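Local coordinates for hydrazine synthase beta subunit (Candidatus Kuenenia stuttgartiensis, PDB 5C2V) that forms part of the hydrazine synthase complex, which makes hydrazine from nitric oxide and ammonium, and may modulate passage of hydroxylamine between the gamma and alpha active sites, at the interface of chains B and A and the interface of chains A and C. Coordinates in Å, arbitrary orientation; residue numbers count along the deposited sequence, not the author numbering. Chains: chain A, Hydrazine synthase beta subunit; chain B, Hydrazine synthase alpha subunit; chain C, Hydrazine synthase gamma subunit.

Contact 1: the interface of chains B and A. Residues chain B 434, 555, 569, 580; chain A 215-216, 218, 221, 224.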
loop_
_atom_site.group_PDB
_atom_site.type_symbol
_atom_site.label_atom_id
_atom_site.label_comp_id
_atom_site.label_asym_id
_atom_site.label_seq_id
_atom_site.Cartn_x
_atom_site.Cartn_y
_atom_site.Cartn_z
ATOM N N PHE B 434 19.188 21.896 10.782
ATOM C CA PHE B 434 18.770 23.133 11.429
ATOM C C PHE B 434 17.580 22.923 12.366
ATOM O O PHE B 434 17.487 23.572 13.406
ATOM C CB PHE B 434 18.453 24.191 10.371
ATOM C CG PHE B 434 19.631 24.537 9.500
ATOM C CD1 PHE B 434 20.610 25.410 9.947
ATOM C CD2 PHE B 434 19.771 23.973 8.243
ATOM C CE1 PHE B 434 21.698 25.722 9.153
ATOM C CE2 PHE B 434 20.858 24.280 7.444
ATOM C CZ PHE B 434 21.821 25.156 7.899
ATOM N N ILE B 555 24.282 19.997 4.715
ATOM C CA ILE B 555 23.236 20.711 5.442
ATOM C C ILE B 555 21.841 20.192 5.108
ATOM O O ILE B 555 21.594 19.707 4.001
ATOM C CB ILE B 555 23.277 22.230 5.151
ATOM C CG1 ILE B 555 22.819 22.523 3.720
ATOM C CG2 ILE B 555 24.670 22.785 5.396
ATOM C CD1 ILE B 555 22.647 23.995 3.422
ATOM N N PHE B 569 14.536 25.602 1.024
ATOM C CA PHE B 569 15.136 25.658 2.348
ATOM C C PHE B 569 14.399 26.671 3.216
ATOM O O PHE B 569 14.070 27.767 2.765
ATOM C CB PHE B 569 16.620 26.019 2.258
ATOM C CG PHE B 569 17.522 24.838 2.034
ATOM C CD1 PHE B 569 18.164 24.232 3.100
ATOM C CD2 PHE B 569 17.735 24.339 0.759
ATOM C CE1 PHE B 569 18.998 23.148 2.903
ATOM C CE2 PHE B 569 18.572 23.255 0.555
ATOM C CZ PHE B 569 19.204 22.659 1.630
ATOM N N TRP B 580 29.875 25.203 14.424
ATOM C CA TRP B 580 30.419 24.500 13.265
ATOM C C TRP B 580 31.902 24.804 13.014
ATOM O O TRP B 580 32.761 23.973 13.306
ATOM C CB TRP B 580 29.597 24.852 12.026
ATOM C CG TRP B 580 29.653 23.832 10.935
ATOM C CD1 TRP B 580 30.347 22.656 10.941
ATOM C CD2 TRP B 580 28.966 23.887 9.680
ATOM N NE1 TRP B 580 30.144 21.982 9.760
ATOM C CE2 TRP B 580 29.299 22.717 8.970
ATOM C CE3 TRP B 580 28.106 24.815 9.085
ATOM C CZ2 TRP B 580 28.802 22.451 7.696
ATOM C CZ3 TRP B 580 27.616 24.551 7.821
ATOM C CH2 TRP B 580 27.964 23.378 7.141
ATOM N N LEU A 215 21.058 31.460 6.751
ATOM C CA LEU A 215 21.555 30.132 6.436
ATOM C C LEU A 215 22.922 30.224 5.779
ATOM O O LEU A 215 23.231 31.211 5.112
ATOM C CB LEU A 215 20.585 29.400 5.501
ATOM C CG LEU A 215 19.215 28.964 6.023
ATOM C CD1 LEU A 215 18.473 28.196 4.941
ATOM C CD2 LEU A 215 19.358 28.122 7.279
ATOM N N PRO A 216 23.749 29.186 5.972
ATOM C CA PRO A 216 25.072 29.117 5.350
ATOM C C PRO A 216 24.951 29.103 3.837
ATOM O O PRO A 216 23.960 28.591 3.320
ATOM C CB PRO A 216 25.636 27.789 5.864
ATOM C CG PRO A 216 24.875 27.503 7.105
ATOM C CD PRO A 216 23.504 28.047 6.872
ATOM N N CYS A 218 25.968 27.327 0.824
ATOM C CA CYS A 218 26.531 25.998 0.633
ATOM C C CYS A 218 26.238 25.459 -0.758
ATOM O O CYS A 218 27.154 25.237 -1.548
ATOM C CB CYS A 218 26.000 25.039 1.698
ATOM S SG CYS A 218 26.649 25.349 3.358
ATOM N N GLU A 221 20.885 24.344 -4.677
ATOM C CA GLU A 221 19.675 23.549 -4.894
ATOM C C GLU A 221 18.537 23.905 -3.947
ATOM O O GLU A 221 18.766 24.371 -2.829
ATOM C CB GLU A 221 19.988 22.054 -4.784
ATOM C CG GLU A 221 20.743 21.483 -5.981
ATOM C CD GLU A 221 22.247 21.653 -5.873
ATOM O OE1 GLU A 221 22.697 22.491 -5.066
ATOM O OE2 GLU A 221 22.979 20.949 -6.600
ATOM N N GLN A 224 18.288 27.405 -1.808
ATOM C CA GLN A 224 18.902 27.553 -0.491
ATOM C C GLN A 224 19.316 28.993 -0.207
ATOM O O GLN A 224 19.302 29.440 0.939
ATOM C CB GLN A 224 20.121 26.637 -0.354
ATOM C CG GLN A 224 20.803 26.751 1.002
ATOM C CD GLN A 224 22.288 26.479 0.943
ATOM O OE1 GLN A 224 22.759 25.723 0.098
ATOM N NE2 GLN A 224 23.038 27.108 1.838
#
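A:Leu215 and A:Pro216 of the beta subunit meet the ring of B:Phe434 from two directions. Over one face of that ring, almost above its centre, sits the methyl CD2 of A:Leu215, 3.8 Å from CE1 of B:Phe434, in a CH-pi contact. A:Pro216 takes the far end instead: its CD lies 3.5 Å from CZ of B:Phe434, and its CG comes to the edge in the plane of the ring. Leucine and proline suit this place, one offering a branched methyl to a flat face and the other a compact, rigid ring to its rim.

A second CH-pi contact involves B:Phe569. The aliphatic part of A:Gln224 crosses its ring, with CG 3.8 Å above the plane and displaced toward the rim, and CB 3.5 Å from CD2 of B:Phe569. CG stands opposite the backbone N of A:Gln224 (chi1 180°), and the chain runs on extended, carrying the amide past the ring; amide and ring planes are 51° apart. A glutamine thus serves here through its methylenes as well as its head.

Aliphatic packing joins these two aromatic contacts. B:Ile555 sets its methyl CD1 over the face of the A:Gln224 amide, 3.5 Å from CD of A:Gln224, the two side chains coming from opposite directions, while its other branch, CG2, reaches SG of A:Cys218 at 3.8 Å. The beta-branch lets one residue serve both partners. The second methyl of A:Leu215, CD1, touches CB of B:Phe569 at 3.9 Å, so the leucine spans both phenylalanines. B:Trp580 adds a looser contact to A:Pro216 at the margin.

On the beta subunit, the patch belongs to the connection between strands 203-211 and 226-234 of the propeller, which includes the 3-10 helix 221-223. The alpha subunit supplies strand 553-556, which carries B:Ile555 just before the haem-binding CXXCH motif, together with loop residues, B:Phe434 directly following strand 428-433.

Contact 2: the interface of chains A and C. Residues chain A 12, 340-342; chain C 13, 15, 44.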
loop_
_atom_site.group_PDB
_atom_site.type_symbol
_atom_site.label_atom_id
_atom_site.label_comp_id
_atom_site.label_asym_id
_atom_site.label_seq_id
_atom_site.Cartn_x
_atom_site.Cartn_y
_atom_site.Cartn_z
ATOM N N LEU A 12 24.830 52.325 -27.650
ATOM C CA LEU A 12 23.611 51.532 -27.523
ATOM C C LEU A 12 22.604 52.164 -26.565
ATOM O O LEU A 12 22.974 52.629 -25.487
ATOM C CB LEU A 12 23.957 50.117 -27.061
ATOM C CG LEU A 12 25.007 49.404 -27.917
ATOM C CD1 LEU A 12 25.344 48.044 -27.335
ATOM C CD2 LEU A 12 24.526 49.273 -29.352
ATOM N N PHE A 340 20.042 44.554 -22.978
ATOM C CA PHE A 340 21.298 44.123 -23.583
ATOM C C PHE A 340 21.152 43.885 -25.081
ATOM O O PHE A 340 22.046 44.214 -25.859
ATOM C CB PHE A 340 21.817 42.856 -22.899
ATOM C CG PHE A 340 22.176 43.053 -21.453
ATOM C CD1 PHE A 340 23.307 43.770 -21.101
ATOM C CD2 PHE A 340 21.388 42.518 -20.449
ATOM C CE1 PHE A 340 23.641 43.956 -19.773
ATOM C CE2 PHE A 340 21.717 42.697 -19.119
ATOM C CZ PHE A 340 22.846 43.418 -18.781
ATOM N N SER A 341 20.019 43.318 -25.479
ATOM C CA SER A 341 19.757 43.049 -26.887
ATOM C C SER A 341 19.288 44.310 -27.605
ATOM O O SER A 341 19.178 44.329 -28.833
ATOM C CB SER A 341 18.718 41.936 -27.036
ATOM O OG SER A 341 19.190 40.721 -26.482
ATOM N N ASN A 342 19.016 45.355 -26.826
ATOM C CA ASN A 342 18.564 46.640 -27.353
ATOM C C ASN A 342 17.329 46.518 -28.233
ATOM O O ASN A 342 17.287 47.086 -29.326
ATOM C CB ASN A 342 19.684 47.320 -28.147
ATOM C CG ASN A 342 20.859 47.712 -27.280
ATOM O OD1 ASN A 342 20.690 48.279 -26.202
ATOM N ND2 ASN A 342 22.064 47.410 -27.749
ATOM N N ALA C 13 20.980 49.113 -31.960
ATOM C CA ALA C 13 21.876 48.211 -32.671
ATOM C C ALA C 13 21.925 46.844 -31.998
ATOM O O ALA C 13 21.678 46.721 -30.797
ATOM C CB ALA C 13 23.269 48.810 -32.760
ATOM N N TRP C 15 23.346 43.579 -30.243
ATOM C CA TRP C 15 24.427 43.318 -29.300
ATOM C C TRP C 15 24.364 41.892 -28.759
ATOM O O TRP C 15 23.325 41.449 -28.271
ATOM C CB TRP C 15 24.379 44.321 -28.145
ATOM C CG TRP C 15 25.533 44.211 -27.194
ATOM C CD1 TRP C 15 26.736 44.848 -27.287
ATOM C CD2 TRP C 15 25.588 43.423 -25.996
ATOM N NE1 TRP C 15 27.538 44.504 -26.226
ATOM C CE2 TRP C 15 26.857 43.632 -25.420
ATOM C CE3 TRP C 15 24.689 42.565 -25.358
ATOM C CZ2 TRP C 15 27.249 43.011 -24.236
ATOM C CZ3 TRP C 15 25.081 41.949 -24.183
ATOM C CH2 TRP C 15 26.349 42.175 -23.634
ATOM N N ARG C 44 30.551 46.507 -20.972
ATOM C CA ARG C 44 29.145 46.153 -21.139
ATOM C C ARG C 44 28.947 44.647 -21.000
ATOM O O ARG C 44 27.973 44.193 -20.394
ATOM C CB ARG C 44 28.620 46.638 -22.491
ATOM C CG ARG C 44 27.104 46.737 -22.555
ATOM C CD ARG C 44 26.638 47.459 -23.809
ATOM N NE ARG C 44 25.242 47.874 -23.708
ATOM C CZ ARG C 44 24.211 47.137 -24.108
ATOM N NH1 ARG C 44 24.415 45.942 -24.642
ATOM N NH2 ARG C 44 22.974 47.597 -23.976
HETATM O O HOH W 1 20.573 42.602 -30.128
HETATM O O HOH W 2 21.182 39.835 -28.044
#
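Two segments of the beta subunit, the stretch around A:Leu12 ahead of strand 15-20 and the turn 340-342 between strands 333-338 and 343-348, meet two of the gamma subunit: the loop holding C:Ala13 and C:Trp15, and helix 43-51, near whose start C:Arg44 lies. The backbone carbonyl of A:Phe340 is the focus. NH1 of C:Arg44 donates to its O at 3.2 Å, nearly straight (173° at H), in the carbonyl plane and on a lone pair, with the acceptor also close to the guanidinium plane. An arginine suits this place because its long chain, extended from CG to NE, can reach the carbonyl and still present a flat face for packing.

That face receives CD1 of A:Leu12, 3.5 Å from CZ of C:Arg44. The same methyl touches CD1 of C:Trp15, also at 3.5 Å, while CD2, the leucine's other branch, packs on CB of C:Ala13. Within the gamma subunit, NH1 of C:Arg44 lies over a face of the indole, which probably helps to place the guanidinium. C:Trp15 has CG opposite its backbone N (chi1 -174°), which sets the indole beside A:Phe340, the two side chains pointing the same way; CZ3 of C:Trp15 is 3.6 Å from CB of A:Phe340.

A:Asn342 uses its amide ND2 to donate to O of C:Ala13 at 3.1 Å, the donor tilted 21° from the carbonyl plane. Two waters extend the polar contact. Water 1 joins O of A:Ser341 to the backbone N of C:Trp15, and water 2 links the hydroxyl OG of A:Ser341 to O of C:Trp15, at 2.7 Å from each. Serine suits the place because its short side chain ends in a hydroxyl that can bond to the bridging water, next to its own backbone carbonyl.

In the propeller, the site brings the chain's start beside a turn near its end, and the gamma subunit docks against both.

Contact 1 and contact 2 share no residue, and the centres of their C-alpha atoms are about 37 Å apart. What they have in common is the beta subunit, which offers different loops: the connection after strand 203-211 to the alpha subunit, and the N-terminal stretch with the turn before strand 343-348 to the gamma subunit. Contact 1 rests on apolar and CH-pi packing in the residues described, whereas contact 2 adds direct and water-bridged hydrogen bonds. One beta subunit thus binds both catalytic partners of the heterotrimer, consistent with its suggested role in modulating the transport of hydroxylamine between their active sites.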